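PDB 5ERE: extracellular ligand-binding receptor from Desulfohalobium retbaense DSM 5692, which probably senses small extracellular solutes, holding ketoleucine in a leucine-binding-protein-like domain and cytosine in a PAS-like sensor region, and also binds calcium. Local coordinates for residues P326-Q331 / F473-F478; A333-A338 / G463-R468; A348-Q353 / G451-L456; S355-G358 / R363-A366; L543-I548 / N554-L559. All coordinates share one frame; numbering follows the deposited sequence.

Contact 1. Residues P326-Q331 / F473-F478; sequences PMLLTQ and FPVEIF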
# COMPACT_ATOMS: atom_id res chain seq x y z
N PRO A 326 1.51 10.44 10.92
CA PRO A 326 0.37 10.55 11.82
C PRO A 326 -0.93 10.19 11.14
O PRO A 326 -1.83 9.64 11.77
CB PRO A 326 0.38 12.04 12.25
CG PRO A 326 1.34 12.74 11.29
CD PRO A 326 2.34 11.66 10.92
N MSE A 327 -1.07 10.50 9.86
CA MSE A 327 -2.26 10.07 9.13
C MSE A 327 -2.50 8.53 9.18
O MSE A 327 -3.59 8.03 9.48
CB MSE A 327 -2.12 10.47 7.68
CG MSE A 327 -3.36 10.18 6.86
SE MSE A 327 -3.00 10.31 4.97
CE MSE A 327 -1.82 8.77 4.78
N LEU A 328 -1.46 7.78 8.87
CA LEU A 328 -1.63 6.33 8.83
C LEU A 328 -1.96 5.82 10.24
O LEU A 328 -2.83 4.99 10.40
CB LEU A 328 -0.36 5.65 8.27
CG LEU A 328 -0.16 5.75 6.75
CD1 LEU A 328 1.24 5.20 6.34
CD2 LEU A 328 -1.24 4.97 6.02
N LEU A 329 -1.32 6.36 11.26
CA LEU A 329 -1.64 5.92 12.62
C LEU A 329 -3.09 6.23 12.97
O LEU A 329 -3.82 5.37 13.47
CB LEU A 329 -0.71 6.58 13.63
CG LEU A 329 -0.92 6.17 15.08
CD1 LEU A 329 -0.72 4.63 15.31
CD2 LEU A 329 0.03 6.95 15.91
N THR A 330 -3.51 7.47 12.71
CA THR A 330 -4.88 7.87 13.01
C THR A 330 -5.89 7.04 12.27
O THR A 330 -6.86 6.58 12.86
CB THR A 330 -5.12 9.37 12.68
OG1 THR A 330 -4.19 10.16 13.42
CG2 THR A 330 -6.52 9.76 13.05
N GLN A 331 -5.66 6.84 10.97
CA GLN A 331 -6.58 6.03 10.17
C GLN A 331 -6.70 4.60 10.71
O GLN A 331 -7.76 3.99 10.66
CB GLN A 331 -6.13 6.00 8.72
CG GLN A 331 -6.37 7.34 8.00
CD GLN A 331 -5.82 7.37 6.59
OE1 GLN A 331 -5.06 6.49 6.17
NE2 GLN A 331 -6.20 8.40 5.84
N PHE A 473 3.77 0.67 2.57
CA PHE A 473 4.40 1.84 3.16
C PHE A 473 5.60 1.35 3.96
O PHE A 473 5.52 0.29 4.58
CB PHE A 473 3.47 2.63 4.07
CG PHE A 473 2.35 3.33 3.36
CD1 PHE A 473 2.55 4.59 2.85
CD2 PHE A 473 1.09 2.72 3.21
CE1 PHE A 473 1.51 5.27 2.18
CE2 PHE A 473 0.05 3.40 2.55
CZ PHE A 473 0.27 4.67 2.04
N PRO A 474 6.69 2.13 3.98
CA PRO A 474 7.83 1.68 4.80
C PRO A 474 7.68 2.06 6.26
O PRO A 474 8.39 2.90 6.77
CB PRO A 474 9.02 2.41 4.16
CG PRO A 474 8.39 3.76 3.77
CD PRO A 474 7.00 3.36 3.23
N VAL A 475 6.73 1.45 6.95
CA VAL A 475 6.44 1.75 8.34
C VAL A 475 6.05 0.45 8.99
O VAL A 475 5.69 -0.48 8.31
CB VAL A 475 5.25 2.78 8.53
CG1 VAL A 475 5.44 4.00 7.67
CG2 VAL A 475 3.90 2.12 8.22
N GLU A 476 6.07 0.41 10.32
CA GLU A 476 5.42 -0.67 11.05
C GLU A 476 4.50 -0.12 12.12
O GLU A 476 4.75 0.95 12.68
CB GLU A 476 6.46 -1.60 11.68
CG GLU A 476 7.52 -2.06 10.70
CD GLU A 476 8.49 -3.07 11.31
OE1 GLU A 476 8.61 -3.12 12.56
OE2 GLU A 476 9.13 -3.83 10.54
N ILE A 477 3.43 -0.86 12.38
CA ILE A 477 2.53 -0.56 13.49
C ILE A 477 2.47 -1.77 14.42
O ILE A 477 2.27 -2.91 13.96
CB ILE A 477 1.12 -0.20 12.98
CG1 ILE A 477 1.18 1.09 12.18
CG2 ILE A 477 0.09 -0.13 14.13
CD1 ILE A 477 -0.10 1.60 11.69
N PHE A 478 2.63 -1.55 15.72
CA PHE A 478 2.49 -2.64 16.67
C PHE A 478 1.54 -2.22 17.79
O PHE A 478 1.15 -1.06 17.89
CB PHE A 478 3.86 -3.11 17.21
CG PHE A 478 4.67 -2.04 17.91
CD1 PHE A 478 5.47 -1.19 17.19
CD2 PHE A 478 4.62 -1.91 19.30
CE1 PHE A 478 6.24 -0.20 17.84
CE2 PHE A 478 5.39 -0.93 19.96
CZ PHE A 478 6.20 -0.09 19.23
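L328 meets F473, on the loop leading into strand 476-480, at the margin of the place where the long helix 324-357 packs on the antiparallel sheet of the PAS-like module that ends the chain, and one methyl group finds one aromatic face. The leucine leaves the helix pointing at the facing segment, and its CG stands anti to the carbonyl carbon (chi1 -76°), which carries both methyls across to the phenyl ring. CD1 sits over the face, 3.8 Å from the F473 ring centroid and 17° off the ring normal, a CH-pi contact displaced somewhat toward the CG side, since CG itself is 3.7 Å from L328 CD1. The second branch, CD2, lies on the same side of the ring, toward the far rim at 4.0 Å from F473 CE2. V475 is a looser neighbour, with its CG2 4.5 Å from L328 CD1.

This pairing lies close to the junction of two domains. F473 and the selenomethionine M327 both touch F310 on strand 304-314 of the periplasmic-binding-protein part, while L328 also packs on L559 of the sheet. An alanine in place of F473 would probably leave the two L328 methyls without the face they rest on and open a gap beside F310.

No hydrogen bond crosses between the segments. Within the helix, P326 O takes two donors from opposite faces of its carbonyl plane: T330 N, and T330 OG1 at 2.9 Å, the hydroxyl lying 37° out of that plane.

Contact 2. Residues A333-A338 / G463-R468; sequences AQELNA and GSIISR. With ACY (acetic acid), chain D.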
# COMPACT_ATOMS: atom_id res chain seq x y z
N ALA A 333 -6.02 3.71 14.03
CA ALA A 333 -6.73 3.90 15.30
C ALA A 333 -8.23 3.97 15.06
O ALA A 333 -9.02 3.41 15.82
CB ALA A 333 -6.28 5.18 16.01
N GLN A 334 -8.61 4.70 14.02
CA GLN A 334 -10.03 4.91 13.73
C GLN A 334 -10.71 3.64 13.26
O GLN A 334 -11.86 3.37 13.64
CB GLN A 334 -10.21 6.00 12.68
CG GLN A 334 -9.91 7.36 13.23
CD GLN A 334 -9.94 8.44 12.16
OE1 GLN A 334 -10.14 8.16 10.98
NE2 GLN A 334 -9.75 9.66 12.59
N GLU A 335 -10.05 2.85 12.42
CA GLU A 335 -10.69 1.63 11.98
C GLU A 335 -10.88 0.72 13.18
O GLU A 335 -11.95 0.13 13.34
CB GLU A 335 -9.90 0.93 10.88
CG GLU A 335 -10.57 -0.36 10.45
CD GLU A 335 -10.03 -0.89 9.13
OE1 GLU A 335 -9.02 -0.34 8.66
OE2 GLU A 335 -10.61 -1.86 8.58
N LEU A 336 -9.85 0.62 14.02
CA LEU A 336 -9.93 -0.21 15.22
C LEU A 336 -11.03 0.26 16.19
O LEU A 336 -11.76 -0.55 16.72
CB LEU A 336 -8.58 -0.26 15.95
CG LEU A 336 -7.50 -1.09 15.22
CD1 LEU A 336 -6.08 -0.81 15.74
CD2 LEU A 336 -7.81 -2.63 15.24
N ASN A 337 -11.13 1.57 16.45
CA ASN A 337 -12.18 2.06 17.34
C ASN A 337 -13.57 1.77 16.81
O ASN A 337 -14.45 1.43 17.58
CB ASN A 337 -12.04 3.56 17.61
CG ASN A 337 -10.84 3.87 18.54
OD1 ASN A 337 -10.51 3.07 19.43
ND2 ASN A 337 -10.19 5.00 18.30
N ALA A 338 -13.75 1.90 15.50
CA ALA A 338 -15.06 1.64 14.91
C ALA A 338 -15.39 0.13 14.91
O ALA A 338 -16.54 -0.29 15.08
CB ALA A 338 -15.10 2.18 13.51
N GLY A 463 -3.49 -8.01 13.63
CA GLY A 463 -2.75 -8.18 12.40
C GLY A 463 -3.59 -8.07 11.15
O GLY A 463 -3.17 -7.45 10.18
N SER A 464 -4.77 -8.68 11.16
CA SER A 464 -5.61 -8.68 9.99
C SER A 464 -6.03 -7.23 9.65
O SER A 464 -6.14 -6.85 8.49
CB SER A 464 -6.83 -9.57 10.20
OG SER A 464 -7.74 -9.08 11.19
N ILE A 465 -6.17 -6.40 10.66
CA ILE A 465 -6.59 -5.00 10.42
C ILE A 465 -5.35 -4.18 10.07
O ILE A 465 -5.29 -3.51 9.04
CB ILE A 465 -7.34 -4.47 11.64
CG1 ILE A 465 -8.69 -5.19 11.72
CG2 ILE A 465 -7.54 -2.91 11.57
CD1 ILE A 465 -9.26 -5.32 13.10
N ILE A 466 -4.31 -4.30 10.89
CA ILE A 466 -3.14 -3.45 10.73
C ILE A 466 -2.36 -3.69 9.43
O ILE A 466 -1.93 -2.74 8.80
CB ILE A 466 -2.21 -3.61 11.95
CG1 ILE A 466 -2.88 -2.96 13.15
CG2 ILE A 466 -0.88 -2.99 11.69
CD1 ILE A 466 -2.34 -3.39 14.46
N SER A 467 -2.15 -4.94 9.04
CA SER A 467 -1.35 -5.21 7.86
C SER A 467 -1.96 -4.63 6.57
O SER A 467 -1.25 -4.25 5.65
CB SER A 467 -1.15 -6.74 7.71
OG SER A 467 -2.39 -7.37 7.48
N ARG A 468 -3.28 -4.56 6.48
CA ARG A 468 -3.89 -3.90 5.34
C ARG A 468 -3.58 -2.41 5.33
O ARG A 468 -3.36 -1.82 4.27
CB ARG A 468 -5.41 -4.11 5.31
CG ARG A 468 -5.82 -5.58 5.42
CD ARG A 468 -7.36 -5.80 5.17
NE ARG A 468 -8.19 -5.03 6.10
CZ ARG A 468 -8.97 -5.52 7.07
NH1 ARG A 468 -9.07 -6.83 7.31
NH2 ARG A 468 -9.67 -4.67 7.83
C ACY D . -3.32 -10.33 16.79
O ACY D . -3.05 -10.14 15.56
OXT ACY D . -4.34 -9.90 17.37
CH3 ACY D . -2.34 -11.13 17.64
O HOH W 1 -7.73 -2.68 7.62
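The helical segments A333-A338 and G463-R468, which come closest at L336 and I465, run nearly antiparallel, with 151° between their directions and 10.4 Å between their axes. In the buried seam L336 presents a single branch: its CD2 fits between two methyls of the isoleucine, lying 3.7 Å from both I465 CG2 and I465 CD1.

E335 lies over the same I465 CG2 with its carboxylate carbon CD 4.0 Å away, and its extended chain, with CG anti to the backbone N (chi1 179°), carries the acid on to R468. There OE2 lies at the edge of the guanidinium, 3.1 Å from R468 NH2, in a salt bridge whose hydrogen bond is weak and bent. The two flat groups are turned 43° from each other and the side chains cross almost at right angles. Each charge has a second partner, K469 for E335 OE1 and Y377 OH for R468 NH2. A water donates to E335 OE1 and to I465 O, each at 2.9 Å, and weakly accepts from R468 NH2, bridging acid, backbone and arginine.

Near the start of the second helix, G463 N gives its hydrogen to the O atom of an acetic acid molecule, probably from the crystallisation liquor, at 2.9 Å; F462 N binds the same molecule. The whole is an antiparallel helix pair with an apolar seam and a charged rim, joining helix 324-357 to helix 461-470, the segment that leads from one sensor module into the next.

Contact 3. Residues A348-Q353 / G451-L456; sequences AAAAEQ and GSVSVL. With CYT (6-aminopyrimidin-2(1H)-one), chain C.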
# COMPACT_ATOMS: atom_id res chain seq x y z
N ALA A 348 -24.03 -5.50 23.36
CA ALA A 348 -24.97 -4.84 24.27
C ALA A 348 -26.40 -5.20 23.86
O ALA A 348 -27.23 -5.52 24.70
CB ALA A 348 -24.78 -3.35 24.25
N ALA A 349 -26.67 -5.15 22.56
CA ALA A 349 -27.98 -5.56 22.03
C ALA A 349 -28.27 -7.01 22.37
O ALA A 349 -29.40 -7.35 22.72
CB ALA A 349 -28.05 -5.36 20.52
N ALA A 350 -27.26 -7.87 22.28
CA ALA A 350 -27.51 -9.29 22.53
C ALA A 350 -27.83 -9.51 24.00
O ALA A 350 -28.66 -10.35 24.34
CB ALA A 350 -26.31 -10.16 22.07
N ALA A 351 -27.23 -8.71 24.87
CA ALA A 351 -27.50 -8.87 26.29
C ALA A 351 -28.93 -8.47 26.58
O ALA A 351 -29.59 -9.07 27.42
CB ALA A 351 -26.53 -8.06 27.12
N GLU A 352 -29.41 -7.45 25.88
CA GLU A 352 -30.77 -6.97 26.08
C GLU A 352 -31.72 -8.09 25.75
O GLU A 352 -32.63 -8.38 26.51
CB GLU A 352 -31.05 -5.73 25.23
N GLN A 353 -31.45 -8.77 24.64
CA GLN A 353 -32.29 -9.88 24.19
C GLN A 353 -32.23 -11.09 25.12
O GLN A 353 -33.24 -11.76 25.35
CB GLN A 353 -31.88 -10.31 22.78
CG GLN A 353 -32.13 -9.29 21.70
CD GLN A 353 -31.42 -9.68 20.40
OE1 GLN A 353 -31.58 -10.79 19.90
NE2 GLN A 353 -30.61 -8.76 19.87
N GLY A 451 -25.57 -13.40 34.48
CA GLY A 451 -24.33 -13.77 33.82
C GLY A 451 -23.96 -12.80 32.73
O GLY A 451 -24.23 -11.60 32.83
N SER A 452 -23.37 -13.31 31.65
CA SER A 452 -22.80 -12.41 30.66
C SER A 452 -22.78 -13.04 29.28
O SER A 452 -22.83 -14.26 29.14
CB SER A 452 -21.38 -12.01 31.06
OG SER A 452 -20.54 -13.16 31.18
N VAL A 453 -22.68 -12.17 28.28
CA VAL A 453 -22.56 -12.58 26.91
C VAL A 453 -21.29 -11.99 26.33
O VAL A 453 -20.93 -10.83 26.62
CB VAL A 453 -23.84 -12.18 26.10
CG1 VAL A 453 -24.07 -10.67 26.12
CG2 VAL A 453 -23.77 -12.68 24.66
N SER A 454 -20.60 -12.81 25.54
CA SER A 454 -19.22 -12.56 25.06
C SER A 454 -19.01 -12.66 23.54
O SER A 454 -19.64 -13.48 22.86
CB SER A 454 -18.29 -13.56 25.73
OG SER A 454 -17.07 -13.74 25.02
N VAL A 455 -18.16 -11.78 23.00
CA VAL A 455 -17.52 -12.00 21.70
C VAL A 455 -16.04 -12.14 21.97
O VAL A 455 -15.45 -11.25 22.55
CB VAL A 455 -17.74 -10.85 20.68
CG1 VAL A 455 -16.90 -11.06 19.42
CG2 VAL A 455 -19.21 -10.76 20.27
N LEU A 456 -15.49 -13.28 21.56
CA LEU A 456 -14.06 -13.51 21.56
C LEU A 456 -13.51 -13.24 20.15
O LEU A 456 -13.98 -13.79 19.16
CB LEU A 456 -13.77 -14.96 22.02
CG LEU A 456 -12.37 -15.49 21.75
CD1 LEU A 456 -11.34 -14.72 22.54
CD2 LEU A 456 -12.28 -17.00 22.10
N3 CYT C . -13.41 -18.03 25.95
C4 CYT C . -14.48 -17.32 25.61
N1 CYT C . -13.15 -16.67 27.89
C2 CYT C . -12.72 -17.74 27.09
O2 CYT C . -11.69 -18.37 27.41
N4 CYT C . -15.14 -17.67 24.47
C5 CYT C . -14.95 -16.22 26.42
C6 CYT C . -14.26 -15.94 27.53
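A350 and A351 make a small apolar helix-on-sheet contact with V453, placing helix 324-357 against strand 449-457 in the PAS-like (Cache-type) module that binds cytosine. Small residues on the helix allow a close approach: the CA atoms of A351 and V453 are only 6.2 Å apart. The valine does the touching with both branches. CG1, set between the backbone N and the carbonyl carbon (chi1 59°), points to A351 CB at 3.7 Å, whereas CG2 reaches A350 CB more loosely at 4.4 Å. Helix 362-374 completes this layer, with I367 and L371 on A350 and L368 on V453.

Strand alternation explains how one strand serves two purposes. V453 faces the helix, while its neighbours S452 and S454 turn to the other side of the sheet, where the ligand lies. S452 OG bonds to E439 and S454 OG to D437, two acids that belong to the same pocket. Cytosine itself is hydrogen-bonded by E431, Q409 and V430, and strand 449-457 lends the side chains of S454 and L456 to the wall of the pocket. S454 OG lies 3.6 Å from the ring carbon C5 of cytosine, and L456 CD2 comes within 3.8 Å of its amino nitrogen N4.

Contact 4. Residues S355-G358 / R363-A366; sequences STTG and RASA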
# COMPACT_ATOMS: atom_id res chain seq x y z
N SER A 355 -32.13 -11.24 28.12
CA SER A 355 -32.86 -10.96 29.34
C SER A 355 -34.13 -11.81 29.53
O SER A 355 -34.42 -12.25 30.65
CB SER A 355 -33.23 -9.47 29.39
OG SER A 355 -33.96 -9.18 30.57
N THR A 356 -34.86 -12.04 28.44
CA THR A 356 -36.10 -12.82 28.45
C THR A 356 -35.90 -14.32 28.19
O THR A 356 -36.67 -15.15 28.67
CB THR A 356 -37.08 -12.28 27.37
OG1 THR A 356 -36.47 -12.39 26.08
CG2 THR A 356 -37.43 -10.83 27.60
N THR A 357 -34.86 -14.66 27.43
CA THR A 357 -34.59 -16.03 27.01
C THR A 357 -33.79 -16.86 28.01
O THR A 357 -33.89 -18.09 28.05
CB THR A 357 -33.80 -16.04 25.68
OG1 THR A 357 -32.44 -15.60 25.90
CG2 THR A 357 -34.45 -15.10 24.67
N GLY A 358 -32.97 -16.20 28.81
CA GLY A 358 -31.98 -16.89 29.63
C GLY A 358 -30.75 -17.13 28.78
O GLY A 358 -30.66 -16.65 27.66
N ARG A 363 -33.55 -20.62 22.16
CA ARG A 363 -33.73 -19.17 22.00
C ARG A 363 -32.40 -18.41 22.28
O ARG A 363 -32.05 -17.45 21.58
CB ARG A 363 -34.83 -18.65 22.94
CG ARG A 363 -36.20 -19.31 22.75
CD ARG A 363 -37.31 -18.44 23.36
NE ARG A 363 -37.08 -18.18 24.78
CZ ARG A 363 -37.39 -19.04 25.76
NH1 ARG A 363 -37.95 -20.21 25.48
NH2 ARG A 363 -37.14 -18.71 27.02
N ALA A 364 -31.67 -18.84 23.30
CA ALA A 364 -30.38 -18.22 23.59
C ALA A 364 -29.40 -18.48 22.45
O ALA A 364 -28.73 -17.57 21.96
CB ALA A 364 -29.82 -18.73 24.91
N SER A 365 -29.35 -19.73 22.00
CA SER A 365 -28.48 -20.13 20.90
C SER A 365 -28.69 -19.30 19.65
O SER A 365 -27.72 -19.00 18.95
CB SER A 365 -28.70 -21.60 20.58
OG SER A 365 -28.10 -22.40 21.59
N ALA A 366 -29.94 -18.91 19.37
CA ALA A 366 -30.28 -18.12 18.19
C ALA A 366 -29.73 -16.70 18.27
O ALA A 366 -29.31 -16.11 17.26
CB ALA A 366 -31.82 -18.07 18.01
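The van der Waals contacts are made chiefly by T357 and R363, whose side chains slide past each other in opposite directions. T357 CB rests 3.9 Å from R363 CB, and T357 CG2 lies alongside at 4.0 Å from the same R363 CB. The arginine then folds back over the threonine through a bend at chi3 (-58°), which brings R363 NE to 4.0 Å from T357 CB. Next along the helix, A364 takes the other end of the contact, with its CB 3.5 Å from G358 O.

These pairs join the close of helix 324-357 to helix 362-374, two consecutive helices linked by a very short connection at the surface of the PAS-like sensor module. The first helix is weakly bonded at this end, and G358 is the first residue to leave it, with a positive phi of 84° at which a side chain would jam against the preceding carbonyl.

Polar contacts fall into two groups. Within the turn, T357 OG1 donates to G358 O at 2.7 Å, approaching in the carbonyl plane on a lone pair (C=O...donor angle 134°); a weak second bond runs to L354 O. A valine in place of T357 would probably leave G358 O without this hydroxyl, setting the turn free to shift against A364. Between the segments the guanidinium lies near carbonyls of the helix end. T356 O is at its edge, near its plane, 4.0 Å from R363 NH2, and T357 O approaches that same NH2 obliquely at 3.5 Å.

Contact 5. Residues L543-I548 / N554-L559; sequences LLWTSI and NYRLAL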
# COMPACT_ATOMS: atom_id res chain seq x y z
N LEU A 543 8.94 7.34 16.28
CA LEU A 543 7.85 6.56 16.85
C LEU A 543 6.70 7.47 17.23
O LEU A 543 6.89 8.49 17.88
CB LEU A 543 8.33 5.78 18.07
CG LEU A 543 7.34 4.74 18.60
CD1 LEU A 543 8.09 3.58 19.21
CD2 LEU A 543 6.41 5.31 19.62
N LEU A 544 5.51 7.12 16.76
CA LEU A 544 4.27 7.78 17.16
C LEU A 544 3.35 6.79 17.80
O LEU A 544 3.21 5.65 17.31
CB LEU A 544 3.60 8.43 15.94
CG LEU A 544 4.48 9.35 15.12
CD1 LEU A 544 3.74 9.74 13.85
CD2 LEU A 544 4.90 10.59 15.93
N TRP A 545 2.70 7.16 18.90
CA TRP A 545 1.63 6.28 19.42
C TRP A 545 0.39 6.95 19.94
O TRP A 545 0.39 8.13 20.35
CB TRP A 545 2.17 5.36 20.52
CG TRP A 545 2.30 5.94 21.89
CD1 TRP A 545 1.37 5.92 22.89
CD2 TRP A 545 3.47 6.55 22.45
NE1 TRP A 545 1.88 6.50 24.02
CE2 TRP A 545 3.16 6.89 23.78
CE3 TRP A 545 4.73 6.84 21.94
CZ2 TRP A 545 4.09 7.52 24.61
CZ3 TRP A 545 5.64 7.48 22.78
CH2 TRP A 545 5.31 7.81 24.09
N THR A 546 -0.68 6.16 19.89
CA THR A 546 -1.98 6.53 20.42
C THR A 546 -2.55 5.30 21.13
O THR A 546 -1.85 4.30 21.33
CB THR A 546 -2.93 7.06 19.28
OG1 THR A 546 -4.13 7.56 19.87
CG2 THR A 546 -3.29 5.98 18.26
N SER A 547 -3.80 5.38 21.56
CA SER A 547 -4.43 4.31 22.28
C SER A 547 -5.79 4.01 21.70
O SER A 547 -6.47 4.89 21.18
CB SER A 547 -4.55 4.64 23.77
OG SER A 547 -3.27 4.73 24.38
N ILE A 548 -6.14 2.74 21.76
CA ILE A 548 -7.45 2.23 21.41
C ILE A 548 -7.97 1.30 22.51
O ILE A 548 -7.20 0.59 23.16
CB ILE A 548 -7.41 1.44 20.10
CG1 ILE A 548 -6.23 0.45 20.14
CG2 ILE A 548 -7.28 2.40 18.93
CD1 ILE A 548 -6.45 -0.67 19.33
N ASN A 554 -7.35 -0.26 27.63
CA ASN A 554 -6.75 0.41 26.51
C ASN A 554 -5.43 -0.24 26.09
O ASN A 554 -4.68 -0.73 26.93
CB ASN A 554 -6.54 1.89 26.85
CG ASN A 554 -7.84 2.57 27.25
OD1 ASN A 554 -8.78 2.68 26.45
ND2 ASN A 554 -7.92 3.01 28.49
N TYR A 555 -5.20 -0.25 24.78
CA TYR A 555 -3.98 -0.74 24.16
C TYR A 555 -3.29 0.39 23.47
O TYR A 555 -3.94 1.27 22.87
CB TYR A 555 -4.27 -1.85 23.13
CG TYR A 555 -5.22 -2.87 23.63
CD1 TYR A 555 -4.84 -3.82 24.56
CD2 TYR A 555 -6.53 -2.87 23.20
CE1 TYR A 555 -5.74 -4.75 25.03
CE2 TYR A 555 -7.41 -3.78 23.65
CZ TYR A 555 -7.03 -4.71 24.57
OH TYR A 555 -7.97 -5.62 25.01
N ARG A 556 -1.96 0.34 23.49
CA ARG A 556 -1.18 1.31 22.78
C ARG A 556 -0.92 0.83 21.37
O ARG A 556 -0.54 -0.33 21.16
CB ARG A 556 0.15 1.59 23.49
CG ARG A 556 0.01 1.87 24.96
CD ARG A 556 -0.51 3.29 25.26
NE ARG A 556 -0.50 3.55 26.70
CZ ARG A 556 -1.57 3.80 27.46
NH1 ARG A 556 -2.78 3.87 26.94
NH2 ARG A 556 -1.42 4.01 28.76
N LEU A 557 -1.12 1.75 20.43
CA LEU A 557 -1.00 1.55 19.01
C LEU A 557 0.11 2.45 18.55
O LEU A 557 -0.00 3.68 18.63
CB LEU A 557 -2.32 1.89 18.29
CG LEU A 557 -2.41 1.63 16.78
CD1 LEU A 557 -2.54 0.12 16.50
CD2 LEU A 557 -3.61 2.40 16.21
N ALA A 558 1.21 1.84 18.11
CA ALA A 558 2.42 2.59 17.78
C ALA A 558 2.81 2.37 16.34
O ALA A 558 2.73 1.25 15.82
CB ALA A 558 3.55 2.20 18.67
N LEU A 559 3.26 3.45 15.73
CA LEU A 559 3.78 3.46 14.38
C LEU A 559 5.22 3.92 14.40
O LEU A 559 5.51 4.96 14.97
CB LEU A 559 2.96 4.38 13.48
CG LEU A 559 3.38 4.41 12.01
CD1 LEU A 559 2.16 4.83 11.18
CD2 LEU A 559 4.55 5.35 11.71
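Six backbone hydrogen bonds tie L543-I548 to N554-L559, in the pairs L544 with L559, T546 with L557 and I548 with Y555. They are short and mostly straight: L557 N to T546 O is 2.8 Å at 179°. The strands form an antiparallel beta hairpin.

The side-chain bond across it runs from R556 NH1 to S547 OG, 2.7 Å long but bent to 140°, with the oxygen 26° out of the guanidinium plane. Beyond the pair, S547 OG also bonds to A522 O, while R556 NE and NH2 reach the carbonyls of M518 and V519 in the last turn of helix 515-520.

Packing follows the two faces. Beside R556, W545 CD1 meets R556 CD at 4.0 Å, the indole NH being bonded to Q521 O, and W545 CB lies 3.9 Å from A558 CB in a non-hydrogen-bonded pair. On the opposite face T546 CG2 runs side by side with L557 CD2 at 4.1 Å, and I548 and L557 continue onto L336 of helix 324-357. The L557 and I548 face is largely apolar, although T546 OG1 bonds to E523 and Y555 OH to S424 O, whereas on the other the arginine charge is probably stabilised by carbonyls at a helix C-terminus.

Contacts 1, 2, 3 and 4 all use helix 324-357 and read along it as one worked series. Contacts 1 and 5 meet in a single sheet, where F478 N probably bonds to A558 O, and contact 2 touches both, through I466 on I477 and L336 on I548; these three form one continuous region. Contact 3 lies about 33 Å from contact 1 (centre to centre), in the cytosine-binding module, with contact 4 adjoining it in sequence. Burial and chemistry change together: contacts 1 and 3 are buried and purely apolar between their segments, contact 5 is buried but hydrogen-bonded, contact 2 adds a charged rim, and contact 4 is a surface turn.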